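Local coordinates for protein monalysin (Pseudomonas entomophila, PDB 4MKO) that forms pores in host cell membranes as a secreted cytolytic and hemolytic toxin that contributes to intestinal damage and lethality in Drosophila, at residues Gly2-Tyr7 with Pro54-Leu59; Val97-Asp102 with Phe114-Ser119; Gly216-Ser219 with Asp225-Ala228; Ala15-Leu20 with Gln184-Ile189. All coordinates share one frame; numbering follows the deposited sequence.

Contact 1. Residues Gly2-Tyr7 with Pro54-Leu59; sequences GRFDQY and PVFAYL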
loop_
_atom_site.group_PDB
_atom_site.type_symbol
_atom_site.label_atom_id
_atom_site.label_comp_id
_atom_site.label_asym_id
_atom_site.label_seq_id
_atom_site.Cartn_x
_atom_site.Cartn_y
_atom_site.Cartn_z
ATOM N N GLY A 2 4.177 10.847 -13.715
ATOM C CA GLY A 2 2.867 10.935 -13.068
ATOM C C GLY A 2 1.851 10.100 -13.816
ATOM O O GLY A 2 2.068 8.905 -14.007
ATOM N N ARG A 3 0.782 10.744 -14.324
ATOM C CA ARG A 3 -0.242 10.107 -15.155
ATOM C C ARG A 3 -0.542 8.667 -14.702
ATOM O O ARG A 3 -0.218 7.692 -15.398
ATOM C CB ARG A 3 0.175 10.149 -16.646
ATOM C CG ARG A 3 0.460 11.557 -17.205
ATOM C CD ARG A 3 -0.786 12.389 -17.485
ATOM N NE ARG A 3 -1.714 11.730 -18.407
ATOM C CZ ARG A 3 -1.613 11.764 -19.733
ATOM N NH1 ARG A 3 -0.611 12.412 -20.314
ATOM N NH2 ARG A 3 -2.506 11.138 -20.486
ATOM N N PHE A 4 -1.161 8.540 -13.522
ATOM C CA PHE A 4 -1.483 7.226 -12.954
ATOM C C PHE A 4 -2.566 6.486 -13.770
ATOM O O PHE A 4 -2.779 5.282 -13.554
ATOM C CB PHE A 4 -1.788 7.319 -11.450
ATOM C CG PHE A 4 -0.560 7.219 -10.561
ATOM C CD1 PHE A 4 0.607 7.926 -10.863
ATOM C CD2 PHE A 4 -0.577 6.443 -9.410
ATOM C CE1 PHE A 4 1.726 7.869 -10.016
ATOM C CE2 PHE A 4 0.545 6.377 -8.570
ATOM C CZ PHE A 4 1.689 7.091 -8.875
ATOM N N ASP A 5 -3.172 7.180 -14.769
ATOM C CA ASP A 5 -4.132 6.567 -15.687
ATOM C C ASP A 5 -3.429 5.499 -16.552
ATOM O O ASP A 5 -4.091 4.630 -17.118
ATOM C CB ASP A 5 -4.885 7.626 -16.540
ATOM C CG ASP A 5 -4.071 8.733 -17.214
ATOM O OD1 ASP A 5 -2.904 8.942 -16.828
ATOM O OD2 ASP A 5 -4.627 9.430 -18.082
ATOM N N GLN A 6 -2.084 5.532 -16.618
ATOM C CA GLN A 6 -1.305 4.547 -17.378
ATOM C C GLN A 6 -1.316 3.163 -16.739
ATOM O O GLN A 6 -1.036 2.182 -17.430
ATOM C CB GLN A 6 0.165 5.008 -17.569
ATOM C CG GLN A 6 1.065 4.843 -16.330
ATOM C CD GLN A 6 2.408 5.486 -16.522
ATOM O OE1 GLN A 6 3.304 4.907 -17.140
ATOM N NE2 GLN A 6 2.585 6.683 -15.970
ATOM N N TYR A 7 -1.558 3.085 -15.408
ATOM C CA TYR A 7 -1.477 1.805 -14.715
ATOM C C TYR A 7 -2.777 1.022 -14.825
ATOM O O TYR A 7 -3.847 1.638 -14.762
ATOM C CB TYR A 7 -1.074 1.991 -13.238
ATOM C CG TYR A 7 0.212 2.771 -13.070
ATOM C CD1 TYR A 7 1.424 2.263 -13.533
ATOM C CD2 TYR A 7 0.214 4.029 -12.473
ATOM C CE1 TYR A 7 2.603 2.994 -13.420
ATOM C CE2 TYR A 7 1.392 4.760 -12.339
ATOM C CZ TYR A 7 2.583 4.237 -12.815
ATOM O OH TYR A 7 3.755 4.938 -12.676
ATOM N N PRO A 54 -8.479 -1.439 -0.310
ATOM C CA PRO A 54 -7.185 -1.381 -1.023
ATOM C C PRO A 54 -7.380 -0.521 -2.259
ATOM O O PRO A 54 -8.467 -0.550 -2.848
ATOM C CB PRO A 54 -6.915 -2.853 -1.445
ATOM C CG PRO A 54 -8.021 -3.684 -0.832
ATOM C CD PRO A 54 -9.161 -2.737 -0.523
ATOM N N VAL A 55 -6.344 0.223 -2.681
ATOM C CA VAL A 55 -6.488 1.053 -3.888
ATOM C C VAL A 55 -5.332 0.914 -4.872
ATOM O O VAL A 55 -5.499 1.238 -6.052
ATOM C CB VAL A 55 -6.749 2.556 -3.569
ATOM C CG1 VAL A 55 -8.157 2.768 -2.989
ATOM C CG2 VAL A 55 -5.660 3.156 -2.651
ATOM N N PHE A 56 -4.140 0.562 -4.370
ATOM C CA PHE A 56 -2.973 0.532 -5.252
ATOM C C PHE A 56 -1.941 -0.439 -4.730
ATOM O O PHE A 56 -1.949 -0.796 -3.557
ATOM C CB PHE A 56 -2.380 1.963 -5.319
ATOM C CG PHE A 56 -1.621 2.264 -6.599
ATOM C CD1 PHE A 56 -2.300 2.601 -7.766
ATOM C CD2 PHE A 56 -0.232 2.251 -6.623
ATOM C CE1 PHE A 56 -1.604 2.869 -8.948
ATOM C CE2 PHE A 56 0.465 2.541 -7.801
ATOM C CZ PHE A 56 -0.226 2.839 -8.956
ATOM N N ALA A 57 -1.058 -0.883 -5.606
ATOM C CA ALA A 57 0.049 -1.749 -5.187
ATOM C C ALA A 57 1.227 -1.325 -6.004
ATOM O O ALA A 57 1.071 -1.088 -7.205
ATOM C CB ALA A 57 -0.276 -3.211 -5.426
ATOM N N TYR A 58 2.387 -1.154 -5.367
ATOM C CA TYR A 58 3.545 -0.725 -6.153
ATOM C C TYR A 58 4.825 -1.351 -5.647
ATOM O O TYR A 58 4.845 -1.932 -4.560
ATOM C CB TYR A 58 3.644 0.808 -6.267
ATOM C CG TYR A 58 4.046 1.492 -4.985
ATOM C CD1 TYR A 58 3.097 1.821 -4.020
ATOM C CD2 TYR A 58 5.369 1.866 -4.757
ATOM C CE1 TYR A 58 3.459 2.477 -2.847
ATOM C CE2 TYR A 58 5.741 2.523 -3.585
ATOM C CZ TYR A 58 4.781 2.814 -2.628
ATOM O OH TYR A 58 5.110 3.463 -1.477
ATOM N N LEU A 59 5.890 -1.211 -6.428
ATOM C CA LEU A 59 7.188 -1.777 -6.075
ATOM C C LEU A 59 8.051 -0.689 -5.453
ATOM O O LEU A 59 8.323 0.343 -6.092
ATOM C CB LEU A 59 7.853 -2.337 -7.341
ATOM C CG LEU A 59 7.236 -3.610 -7.934
ATOM C CD1 LEU A 59 7.968 -4.018 -9.198
ATOM C CD2 LEU A 59 7.242 -4.745 -6.926
#
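With chi1 at -153°, Phe-56 sets its ring trans to the backbone N and reaches out from strand 46-67, while Tyr-7, whose CG lies opposite the carbonyl carbon and beside the backbone N, turns its ring to meet it. The backbones remain well apart, the nearest CA atoms, those of Tyr-7 and Phe-56, being separated by 9.7 Å, so the rings alone carry the contact. Its focal atom is CZ of Phe-56, which lies 3.6 Å from Phe-4 CE2 and 3.7 Å from Tyr-7 CD2. The two pairs differ in kind. Phe-4 and Phe-56 have planes only 29° apart but are displaced so far along one another, with centroids at 5.2 Å, that they barely overlap. Phe-56 instead offers an edge toward the face of Tyr-7 in an offset T-shaped arrangement, with planes at 79° and centroids 5.7 Å apart. The 3-10 turn 4-6 sets the spacing of the two N-terminal rings, since Tyr-7 N bonds Phe-4 O at 3.1 Å. Gln-6 adds to this: its CG lies above the centre of the Tyr-7 ring, and its NE2 bonds Arg-3 O from above the carbonyl plane. Beyond the segments, Trp-31 makes an edge-to-face pair with Phe-56, and Phe-4 also lies against Val-208 of helix 201-211. No hydrogen bond links the two segments, and the hydroxyl of Tyr-7 is satisfied by Gln-28. The chemistry is therefore that of a buried aromatic cluster, in which ring packing holds the N-terminal turn against strand 46-67 of the large mixed sheet.

Contact 2. Residues Val97-Asp102 with Phe114-Ser119; sequences VGANID and FTRSES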
loop_
_atom_site.group_PDB
_atom_site.type_symbol
_atom_site.label_atom_id
_atom_site.label_comp_id
_atom_site.label_asym_id
_atom_site.label_seq_id
_atom_site.Cartn_x
_atom_site.Cartn_y
_atom_site.Cartn_z
ATOM N N VAL A 97 -3.777 0.278 14.209
ATOM C CA VAL A 97 -4.955 -0.472 13.794
ATOM C C VAL A 97 -4.842 -1.903 14.312
ATOM O O VAL A 97 -3.748 -2.480 14.297
ATOM C CB VAL A 97 -5.284 -0.392 12.272
ATOM C CG1 VAL A 97 -4.205 -1.037 11.418
ATOM C CG2 VAL A 97 -6.658 -0.984 11.964
ATOM N N GLY A 98 -5.980 -2.444 14.747
ATOM C CA GLY A 98 -6.084 -3.813 15.230
ATOM C C GLY A 98 -5.905 -4.797 14.093
ATOM O O GLY A 98 -6.231 -4.493 12.941
ATOM N N ALA A 99 -5.425 -6.006 14.423
ATOM C CA ALA A 99 -5.183 -7.077 13.461
ATOM C C ALA A 99 -6.383 -7.455 12.604
ATOM O O ALA A 99 -6.169 -7.940 11.480
ATOM C CB ALA A 99 -4.678 -8.317 14.190
ATOM N N ASN A 100 -7.638 -7.293 13.133
ATOM C CA ASN A 100 -8.861 -7.734 12.456
ATOM C C ASN A 100 -9.200 -6.948 11.182
ATOM O O ASN A 100 -10.049 -7.406 10.414
ATOM C CB ASN A 100 -10.086 -7.803 13.392
ATOM C CG ASN A 100 -11.111 -8.870 12.977
ATOM O OD1 ASN A 100 -10.777 -9.935 12.422
ATOM N ND2 ASN A 100 -12.395 -8.625 13.235
ATOM N N ILE A 101 -8.484 -5.842 10.908
ATOM C CA ILE A 101 -8.702 -5.072 9.676
ATOM C C ILE A 101 -8.344 -5.970 8.478
ATOM O O ILE A 101 -8.843 -5.739 7.380
ATOM C CB ILE A 101 -7.894 -3.745 9.634
ATOM C CG1 ILE A 101 -8.324 -2.848 8.425
ATOM C CG2 ILE A 101 -6.380 -3.980 9.652
ATOM C CD1 ILE A 101 -7.814 -1.417 8.416
ATOM N N ASP A 102 -7.502 -7.020 8.709
ATOM C CA ASP A 102 -7.059 -7.901 7.631
ATOM C C ASP A 102 -8.192 -8.575 6.862
ATOM O O ASP A 102 -7.953 -9.033 5.749
ATOM C CB ASP A 102 -6.022 -8.921 8.103
ATOM C CG ASP A 102 -5.112 -9.350 6.956
ATOM O OD1 ASP A 102 -4.546 -8.467 6.284
ATOM O OD2 ASP A 102 -4.981 -10.567 6.730
ATOM N N PHE A 114 2.470 -12.378 5.910
ATOM C CA PHE A 114 2.995 -12.162 7.258
ATOM C C PHE A 114 1.963 -12.617 8.293
ATOM O O PHE A 114 0.807 -12.882 7.931
ATOM C CB PHE A 114 3.415 -10.686 7.464
ATOM C CG PHE A 114 4.479 -10.216 6.503
ATOM C CD1 PHE A 114 5.736 -10.820 6.474
ATOM C CD2 PHE A 114 4.229 -9.168 5.621
ATOM C CE1 PHE A 114 6.718 -10.388 5.576
ATOM C CE2 PHE A 114 5.225 -8.708 4.757
ATOM C CZ PHE A 114 6.471 -9.309 4.748
ATOM N N THR A 115 2.375 -12.760 9.575
ATOM C CA THR A 115 1.442 -13.241 10.593
ATOM C C THR A 115 0.359 -12.200 10.904
ATOM O O THR A 115 0.483 -11.014 10.538
ATOM C CB THR A 115 2.157 -13.720 11.872
ATOM O OG1 THR A 115 2.629 -12.587 12.597
ATOM C CG2 THR A 115 3.282 -14.724 11.599
ATOM N N ARG A 116 -0.695 -12.657 11.585
ATOM C CA ARG A 116 -1.825 -11.827 11.984
ATOM C C ARG A 116 -1.369 -10.618 12.817
ATOM O O ARG A 116 -1.837 -9.512 12.581
ATOM C CB ARG A 116 -2.850 -12.673 12.743
ATOM C CG ARG A 116 -4.143 -11.927 13.035
ATOM C CD ARG A 116 -5.246 -12.818 13.568
ATOM N NE ARG A 116 -6.380 -12.017 14.039
ATOM C CZ ARG A 116 -7.375 -11.582 13.269
ATOM N NH1 ARG A 116 -7.397 -11.874 11.972
ATOM N NH2 ARG A 116 -8.355 -10.852 13.789
ATOM N N SER A 117 -0.428 -10.813 13.743
ATOM C CA SER A 117 0.055 -9.720 14.589
ATOM C C SER A 117 1.063 -8.779 13.894
ATOM O O SER A 117 1.304 -7.680 14.389
ATOM C CB SER A 117 0.647 -10.277 15.884
ATOM O OG SER A 117 1.858 -10.968 15.621
ATOM N N GLU A 118 1.648 -9.214 12.764
ATOM C CA GLU A 118 2.675 -8.505 12.008
ATOM C C GLU A 118 2.141 -7.626 10.864
ATOM O O GLU A 118 2.695 -6.563 10.630
ATOM C CB GLU A 118 3.617 -9.525 11.354
ATOM C CG GLU A 118 4.654 -10.171 12.259
ATOM C CD GLU A 118 5.429 -11.297 11.590
ATOM O OE1 GLU A 118 5.057 -11.725 10.471
ATOM O OE2 GLU A 118 6.423 -11.755 12.198
ATOM N N SER A 119 1.157 -8.124 10.105
ATOM C CA SER A 119 0.650 -7.525 8.867
ATOM C C SER A 119 0.335 -6.022 8.923
ATOM O O SER A 119 0.682 -5.298 7.974
ATOM C CB SER A 119 -0.571 -8.293 8.373
ATOM O OG SER A 119 -0.223 -9.631 8.050
HETATM O O HOH W 1 -3.742 -8.948 10.616
HETATM O O HOH W 2 -9.026 -10.342 10.275
HETATM O O HOH W 3 -2.959 -10.753 8.785
#
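Ala-99, at the start of the 3-10 turn 99-102, lays CB over one face of the Arg-116 guanidinium and packs on that side chain's CG at 3.8 Å. Its carbonyl oxygen is tied to Arg-116 O by water 1, which donates to both at 2.8 Å and so lets two acceptors face each other. Asn-100 follows with the single direct hydrogen bond of the contact. Arg-116 stays extended from CG to NE and runs alongside the amide, and its NH2 reaches Asn-100 OD1 at 2.9 Å with a nearly straight N-H...O angle of 168°. The bond lies in the guanidinium plane but meets OD1 from above the carbonyl plane, the two groups being turned 61° apart. Water 2 completes the bracket, accepting from Arg-116 NH1 and donating to Asn-100 OD1; the ND2 of the same amide is bonded to the terminal carboxylate of Tyr-236. Asp-102, last in the turn, keeps OD1 for Trp-120 and Asn-105; its OD2 receives a weak bond from water 3, which donates also to Ser-119 OG at 3.0 Å. That hydroxyl in turn donates to Thr-115 O, also bonded by Ser-119 N at 3.0 Å, and has Thr-112 as a further partner. Two water-bridged turns thus flank helix 103-107, at the surface of the region 67-135, which is inferred to be the pore-forming part of this aerolysin-like toxin.

Contact 3. Residues Gly216-Ser219 with Asp225-Ala228; sequences GSNS and DWSA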
loop_
_atom_site.group_PDB
_atom_site.type_symbol
_atom_site.label_atom_id
_atom_site.label_comp_id
_atom_site.label_asym_id
_atom_site.label_seq_id
_atom_site.Cartn_x
_atom_site.Cartn_y
_atom_site.Cartn_z
ATOM N N GLY A 216 -15.668 14.535 -2.684
ATOM C CA GLY A 216 -16.894 15.258 -2.986
ATOM C C GLY A 216 -17.936 14.441 -3.714
ATOM O O GLY A 216 -19.111 14.507 -3.380
ATOM N N SER A 217 -17.517 13.688 -4.722
ATOM C CA SER A 217 -18.398 12.844 -5.523
ATOM C C SER A 217 -18.136 11.358 -5.236
ATOM O O SER A 217 -18.789 10.507 -5.840
ATOM C CB SER A 217 -18.161 13.128 -7.006
ATOM O OG SER A 217 -16.788 12.994 -7.341
ATOM N N ASN A 218 -17.170 11.038 -4.327
ATOM C CA ASN A 218 -16.743 9.651 -4.060
ATOM C C ASN A 218 -16.403 8.992 -5.408
ATOM O O ASN A 218 -16.918 7.926 -5.767
ATOM C CB ASN A 218 -17.792 8.843 -3.252
ATOM C CG ASN A 218 -17.336 7.429 -2.914
ATOM O OD1 ASN A 218 -16.134 7.155 -2.745
ATOM N ND2 ASN A 218 -18.292 6.487 -2.866
ATOM N N SER A 219 -15.580 9.686 -6.201
ATOM C CA SER A 219 -15.224 9.180 -7.513
ATOM C C SER A 219 -13.805 9.551 -7.888
ATOM O O SER A 219 -13.098 10.212 -7.123
ATOM C CB SER A 219 -16.213 9.681 -8.568
ATOM O OG SER A 219 -15.951 11.035 -8.895
ATOM N N ASP A 225 -17.083 1.773 -1.002
ATOM C CA ASP A 225 -18.372 1.095 -0.967
ATOM C C ASP A 225 -18.958 1.261 0.464
ATOM O O ASP A 225 -18.621 0.495 1.372
ATOM C CB ASP A 225 -18.227 -0.375 -1.379
ATOM C CG ASP A 225 -19.485 -1.205 -1.171
ATOM O OD1 ASP A 225 -20.607 -0.606 -1.115
ATOM O OD2 ASP A 225 -19.359 -2.437 -1.028
ATOM N N TRP A 226 -19.845 2.270 0.651
ATOM C CA TRP A 226 -20.408 2.569 1.971
ATOM C C TRP A 226 -21.284 1.454 2.561
ATOM O O TRP A 226 -21.529 1.463 3.771
ATOM C CB TRP A 226 -21.170 3.896 1.975
ATOM C CG TRP A 226 -20.459 5.031 1.292
ATOM C CD1 TRP A 226 -20.945 5.791 0.269
ATOM C CD2 TRP A 226 -19.178 5.586 1.634
ATOM N NE1 TRP A 226 -20.055 6.788 -0.049
ATOM C CE2 TRP A 226 -18.947 6.671 0.755
ATOM C CE3 TRP A 226 -18.176 5.248 2.574
ATOM C CZ2 TRP A 226 -17.761 7.417 0.780
ATOM C CZ3 TRP A 226 -17.011 6.008 2.613
ATOM C CH2 TRP A 226 -16.823 7.094 1.739
ATOM N N SER A 227 -21.719 0.489 1.729
ATOM C CA SER A 227 -22.523 -0.653 2.198
ATOM C C SER A 227 -21.759 -1.524 3.198
ATOM O O SER A 227 -22.389 -2.321 3.900
ATOM C CB SER A 227 -23.049 -1.482 1.032
ATOM O OG SER A 227 -22.023 -2.255 0.437
ATOM N N ALA A 228 -20.407 -1.347 3.308
ATOM C CA ALA A 228 -19.597 -2.048 4.314
ATOM C C ALA A 228 -20.211 -1.830 5.713
ATOM O O ALA A 228 -20.244 -2.760 6.514
ATOM C CB ALA A 228 -18.163 -1.522 4.308
#
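A G1 beta bulge in the small hairpin 213-214/219-220 places Asn-218 against Trp-226, which begins a 3-10 turn and lies within the Asx turn that starts at Asp-225. Asn-218 has positive phi (52°), as expected at such a bulge, and carries CG anti to its N, sending the amide toward the indole. The two side chains slide past each other in opposite directions with their planes 36° apart, neither stacked flat nor perpendicular. Asn-218 CG sits 3.7 Å from Trp-226 CZ2, while Asn-218 ND2 comes to 3.3 Å from Trp-226 NE1. Both nitrogens are donors, so this closeness is no hydrogen bond. The amide is anchored by bonds elsewhere: OD1 accepts from Tyr-213 OH and from Phe-224 N, and ND2 also has a partner close by in the chain. Beside the bulge, Ser-217 OG and Ser-219 OG share a hydrogen bond of 2.6 Å. On the other side, Asp-225 OD1 accepts Ser-227 N at 3.2 Å and Ser-227 OG at 2.7 Å, both from one face of the carboxylate plane, which fixes the turn from which Trp-226 projects. Arg-234 forms a salt bridge with Asp-225 OD2 and a hydrogen bond with Ser-227 OG. In the fold, the contact lies near the surface at the C-terminal end of the chain: Trp-226 meets Tyr-51 of strand 46-67 edge-to-face and lies nearly parallel to Phe-224, and Thr-36 of strand 29-43 bonds the backbone N of Asp-225.

Contact 4. Residues Ala15-Leu20 with Gln184-Ile189; sequences AIDGYL and QRKRVI. With ACT (acetate ion), chain J.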
loop_
_atom_site.group_PDB
_atom_site.type_symbol
_atom_site.label_atom_id
_atom_site.label_comp_id
_atom_site.label_asym_id
_atom_site.label_seq_id
_atom_site.Cartn_x
_atom_site.Cartn_y
_atom_site.Cartn_z
ATOM N N ALA A 15 -4.067 -11.917 -9.994
ATOM C CA ALA A 15 -3.988 -10.825 -10.983
ATOM C C ALA A 15 -2.738 -9.949 -10.806
ATOM O O ALA A 15 -2.091 -9.626 -11.804
ATOM C CB ALA A 15 -5.262 -9.989 -10.983
ATOM N N ILE A 16 -2.351 -9.614 -9.557
ATOM C CA ILE A 16 -1.121 -8.846 -9.298
ATOM C C ILE A 16 0.109 -9.656 -9.757
ATOM O O ILE A 16 1.036 -9.090 -10.338
ATOM C CB ILE A 16 -1.010 -8.349 -7.827
ATOM C CG1 ILE A 16 -2.180 -7.394 -7.498
ATOM C CG2 ILE A 16 0.386 -7.714 -7.524
ATOM C CD1 ILE A 16 -2.503 -7.221 -6.007
ATOM N N ASP A 17 0.105 -10.976 -9.496
ATOM C CA ASP A 17 1.173 -11.865 -9.960
ATOM C C ASP A 17 1.221 -11.862 -11.487
ATOM O O ASP A 17 2.304 -11.823 -12.037
ATOM C CB ASP A 17 0.936 -13.290 -9.476
ATOM C CG ASP A 17 1.549 -13.577 -8.131
ATOM O OD1 ASP A 17 2.389 -12.777 -7.683
ATOM O OD2 ASP A 17 1.247 -14.643 -7.565
ATOM N N GLY A 18 0.062 -11.864 -12.140
ATOM C CA GLY A 18 -0.015 -11.819 -13.604
ATOM C C GLY A 18 0.689 -10.578 -14.129
ATOM O O GLY A 18 1.506 -10.643 -15.053
ATOM N N TYR A 19 0.437 -9.444 -13.468
ATOM C CA TYR A 19 1.062 -8.164 -13.804
ATOM C C TYR A 19 2.588 -8.224 -13.625
ATOM O O TYR A 19 3.339 -7.849 -14.536
ATOM C CB TYR A 19 0.429 -7.055 -12.931
ATOM C CG TYR A 19 1.083 -5.699 -13.064
ATOM C CD1 TYR A 19 0.857 -4.901 -14.180
ATOM C CD2 TYR A 19 1.924 -5.209 -12.069
ATOM C CE1 TYR A 19 1.436 -3.637 -14.294
ATOM C CE2 TYR A 19 2.544 -3.968 -12.192
ATOM C CZ TYR A 19 2.296 -3.185 -13.305
ATOM O OH TYR A 19 2.923 -1.970 -13.425
ATOM N N LEU A 20 3.050 -8.717 -12.466
ATOM C CA LEU A 20 4.481 -8.758 -12.177
ATOM C C LEU A 20 5.249 -9.811 -12.951
ATOM O O LEU A 20 6.458 -9.633 -13.136
ATOM C CB LEU A 20 4.752 -8.919 -10.677
ATOM C CG LEU A 20 4.281 -7.777 -9.753
ATOM C CD1 LEU A 20 4.430 -8.187 -8.299
ATOM C CD2 LEU A 20 5.068 -6.495 -10.019
ATOM N N GLN A 184 3.895 -6.568 1.498
ATOM C CA GLN A 184 3.537 -7.967 1.244
ATOM C C GLN A 184 4.863 -8.739 1.237
ATOM O O GLN A 184 5.895 -8.172 0.877
ATOM C CB GLN A 184 2.851 -8.103 -0.129
ATOM C CG GLN A 184 2.232 -9.469 -0.387
ATOM C CD GLN A 184 1.479 -9.505 -1.686
ATOM O OE1 GLN A 184 1.951 -9.037 -2.730
ATOM N NE2 GLN A 184 0.311 -10.099 -1.660
ATOM N N ARG A 185 4.831 -10.032 1.591
ATOM C CA ARG A 185 6.018 -10.901 1.581
ATOM C C ARG A 185 6.309 -11.329 0.126
ATOM O O ARG A 185 6.224 -12.509 -0.229
ATOM C CB ARG A 185 5.816 -12.104 2.514
ATOM C CG ARG A 185 7.144 -12.812 2.805
ATOM C CD ARG A 185 7.100 -13.723 4.017
ATOM N NE ARG A 185 6.077 -14.755 3.911
ATOM C CZ ARG A 185 6.281 -15.977 3.438
ATOM N NH1 ARG A 185 7.478 -16.328 2.985
ATOM N NH2 ARG A 185 5.284 -16.854 3.401
ATOM N N LYS A 186 6.639 -10.328 -0.708
ATOM C CA LYS A 186 6.907 -10.499 -2.127
ATOM C C LYS A 186 7.948 -9.479 -2.565
ATOM O O LYS A 186 7.825 -8.285 -2.256
ATOM C CB LYS A 186 5.594 -10.302 -2.886
ATOM C CG LYS A 186 5.576 -10.821 -4.294
ATOM C CD LYS A 186 4.157 -10.876 -4.849
ATOM C CE LYS A 186 3.333 -12.011 -4.280
ATOM N NZ LYS A 186 2.016 -12.112 -4.954
ATOM N N ARG A 187 8.973 -9.952 -3.256
ATOM C CA ARG A 187 10.034 -9.092 -3.755
ATOM C C ARG A 187 10.349 -9.471 -5.200
ATOM O O ARG A 187 10.234 -10.637 -5.575
ATOM C CB ARG A 187 11.286 -9.163 -2.853
ATOM C CG ARG A 187 12.045 -10.498 -2.901
ATOM C CD ARG A 187 13.146 -10.513 -3.946
ATOM N NE ARG A 187 13.780 -11.834 -4.036
ATOM C CZ ARG A 187 13.369 -12.841 -4.802
ATOM N NH1 ARG A 187 12.277 -12.717 -5.550
ATOM N NH2 ARG A 187 14.035 -13.992 -4.809
ATOM N N VAL A 188 10.784 -8.489 -5.978
ATOM C CA VAL A 188 11.099 -8.636 -7.390
ATOM C C VAL A 188 12.563 -8.286 -7.576
ATOM O O VAL A 188 13.021 -7.298 -7.012
ATOM C CB VAL A 188 10.192 -7.682 -8.231
ATOM C CG1 VAL A 188 10.518 -7.748 -9.727
ATOM C CG2 VAL A 188 8.703 -7.977 -7.995
ATOM N N ILE A 189 13.269 -9.050 -8.419
ATOM C CA ILE A 189 14.658 -8.755 -8.804
ATOM C C ILE A 189 14.666 -8.638 -10.319
ATOM O O ILE A 189 14.228 -9.561 -10.999
ATOM C CB ILE A 189 15.704 -9.797 -8.286
ATOM C CG1 ILE A 189 15.614 -10.005 -6.750
ATOM C CG2 ILE A 189 17.118 -9.337 -8.684
ATOM C CD1 ILE A 189 16.509 -11.140 -6.223
HETATM C C ACT J . 0.306 -14.893 -2.829
HETATM O O ACT J . 0.448 -13.917 -3.589
HETATM O OXT ACT J . -0.662 -15.063 -2.034
HETATM C CH3 ACT J . 1.399 -15.968 -2.884
#
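Helix 15-20 runs almost parallel to strand 186-189, their axes 12° apart and 11.5 Å from each other at closest approach, a gap that side chains from both segments bridge. Lys-186 does most of this. Its CG is anti to the backbone N and its chain bends at chi3 (-74°), carrying NZ to 2.8 Å from Asp-17 OD1 in a salt bridge. The ammonium approaches from above the carboxylate plane, 44° out of it. A bound acetate, probably from the crystallisation liquor, takes a second hydrogen bond, its O lying 2.8 Å from Lys-186 NZ. Two conformers of the lysine were modelled, so the bridge is established for this one alone. One helical turn on, Leu-20 CD1 meets Val-188 CG2 at 4.3 Å and lies 4.4 Å from Lys-186 CD, a loose apolar contact next to the aliphatic part of the lysine. Arg-185, centre of an inverse gamma turn, marks the corner within the broken strand 173-191, where the chain turns. Strand 186-189 pairs with strand 136-151 through Val-143 and Tyr-141, while the helix rests through Ile-16 and Tyr-19 on Lys-10 of strand 9-10.

Overall arrangement
From the N terminus, 2-7 opens contact 1 and helix segment 15-20 opens contact 4 before 54-59 closes the former, so the two loops cross. They also touch: Leu-59 CD2 packs on Val-188 CG2 at 3.7 Å, and both reach the same mixed sheet. Contact 2 closes a short loop round helix 103-107, nested inside the long loop that contact 4 closes at 184-189; Phe-114 CE2 lies 3.5 Å from Arg-185 N. Contact 3 follows in series, binding the C-terminal hairpin to the turn after it, with its centre about 20 Å from that of contact 1. Contacts 1 and 2 lie on opposite sides of the chain's centre.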